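Local coordinates for protein enoyl-CoA hydratase (Thermus thermophilus, PDB 1WZ8) that probably catalyses the reversible hydration of enoyl-CoA thioesters, as a hexameric member of the crotonase family, at residues A[27-30]-A[31-35]. Sequence-based numbering, arbitrary orientation.
Sequences RGEK and LNAMP
With CG opposite its own carbonyl carbon (chi1 -68°) and the amide then twisted (chi2 -46°), Asn32 turns OD1 back to Gly28, whose N lies 2.9 Å from it in a nearly straight bond (175°) tilted somewhat out of the carbonyl plane. This is a worked example of a side chain that reaches back to the backbone just before a tight turn, here in the crotonase-fold loop joining strand 21-26 to helix 36-49. Two beta turns overlap: a type II turn over 29-32, then one over 30-33 whose central residues, Leu31 and Asn32, both have positive phi. The second is closed by Ala33 N to Lys30 O, 3.0 Å, with the donor well above the carbonyl plane. Further round, Glu29 N gives a better-directed bond, meeting a lone pair of Ala33 O at 2.9 Å. The same oxygen receives a CA-H contact from Gly28 CA, 3.4 Å away, and a CB on Gly28 would run into it. Through ND2 the same buried Asn32 amide donates to the carbonyls of Glu63 and Phe67, so one side chain links the turn to the 63-67 segment. Replacing Asn32 with an alanine is likely to cost Gly28 N this acceptor and to break the side-chain link to Glu63 and Phe67. Leu31 and Met34 extend the attachment through backbone bonds to Ala69 and Gly70, in a region that in related crotonases contributes to the oxyanion hole. Outside, the Glu29 side chain runs alongside the Pro35 ring, the two pointing opposite ways, with Glu29 CG resting 3.6 Å from Pro35 CG.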
loop_
_atom_site.group_PDB
_atom_site.type_symbol
_atom_site.label_atom_id
_atom_site.label_comp_id
_atom_site.label_asym_id
_atom_site.label_seq_id
_atom_site.Cartn_x
_atom_site.Cartn_y
_atom_site.Cartn_z
ATOM N N ARG A 27 36.390 1.425 11.193
ATOM C CA ARG A 27 37.567 0.647 10.844
ATOM C C ARG A 27 37.282 -0.844 10.967
ATOM O O ARG A 27 36.924 -1.323 12.040
ATOM C CB ARG A 27 38.707 1.043 11.786
ATOM C CG ARG A 27 40.083 0.509 11.438
ATOM C CD ARG A 27 41.083 0.994 12.481
ATOM N NE ARG A 27 42.471 0.796 12.073
ATOM C CZ ARG A 27 43.026 -0.389 11.850
ATOM N NH1 ARG A 27 42.311 -1.497 11.995
ATOM N NH2 ARG A 27 44.298 -0.470 11.485
ATOM N N GLY A 28 37.430 -1.568 9.863
ATOM C CA GLY A 28 37.203 -3.005 9.877
ATOM C C GLY A 28 38.498 -3.719 9.532
ATOM O O GLY A 28 39.575 -3.252 9.899
ATOM N N GLU A 29 38.400 -4.850 8.841
ATOM C CA GLU A 29 39.587 -5.596 8.431
ATOM C C GLU A 29 40.007 -4.997 7.089
ATOM O O GLU A 29 39.771 -3.813 6.846
ATOM C CB GLU A 29 39.254 -7.086 8.286
ATOM C CG GLU A 29 38.595 -7.678 9.526
ATOM C CD GLU A 29 38.269 -9.154 9.384
ATOM O OE1 GLU A 29 38.086 -9.626 8.241
ATOM O OE2 GLU A 29 38.176 -9.840 10.425
ATOM N N LYS A 30 40.626 -5.786 6.216
ATOM C CA LYS A 30 41.027 -5.248 4.917
ATOM C C LYS A 30 39.796 -4.710 4.198
ATOM O O LYS A 30 38.739 -5.342 4.214
ATOM C CB LYS A 30 41.684 -6.323 4.048
ATOM C CG LYS A 30 43.118 -6.657 4.425
ATOM C CD LYS A 30 43.727 -7.642 3.431
ATOM C CE LYS A 30 42.956 -8.958 3.406
ATOM N NZ LYS A 30 43.450 -9.876 2.339
ATOM N N LEU A 31 39.935 -3.544 3.576
ATOM C CA LEU A 31 38.829 -2.930 2.853
ATOM C C LEU A 31 37.658 -2.751 3.809
ATOM O O LEU A 31 36.499 -2.708 3.397
ATOM C CB LEU A 31 38.415 -3.824 1.683
ATOM C CG LEU A 31 39.532 -4.149 0.686
ATOM C CD1 LEU A 31 38.998 -5.061 -0.410
ATOM C CD2 LEU A 31 40.077 -2.856 0.094
ATOM N N ASN A 32 37.987 -2.642 5.090
ATOM C CA ASN A 32 37.006 -2.485 6.149
ATOM C C ASN A 32 35.916 -3.544 6.134
ATOM O O ASN A 32 34.736 -3.239 6.334
ATOM C CB ASN A 32 36.388 -1.085 6.114
ATOM C CG ASN A 32 37.384 -0.002 6.480
ATOM O OD1 ASN A 32 38.130 -0.129 7.457
ATOM N ND2 ASN A 32 37.396 1.079 5.706
ATOM N N ALA A 33 36.306 -4.792 5.885
ATOM C CA ALA A 33 35.344 -5.888 5.917
ATOM C C ALA A 33 34.856 -5.811 7.357
ATOM O O ALA A 33 35.646 -5.566 8.268
ATOM C CB ALA A 33 36.034 -7.219 5.652
ATOM N N MET A 34 33.562 -6.013 7.567
ATOM C CA MET A 34 33.000 -5.889 8.901
ATOM C C MET A 34 32.958 -7.122 9.787
ATOM O O MET A 34 32.256 -8.083 9.489
ATOM C CB MET A 34 31.577 -5.343 8.808
ATOM C CG MET A 34 31.430 -4.055 8.030
ATOM S SD MET A 34 29.669 -3.695 7.873
ATOM C CE MET A 34 29.699 -2.206 6.855
ATOM N N PRO A 35 33.726 -7.114 10.888
ATOM C CA PRO A 35 33.707 -8.268 11.795
ATOM C C PRO A 35 32.378 -8.148 12.549
ATOM O O PRO A 35 31.720 -7.111 12.483
ATOM C CB PRO A 35 34.899 -8.009 12.712
ATOM C CG PRO A 35 35.827 -7.201 11.851
ATOM C CD PRO A 35 34.874 -6.241 11.181
#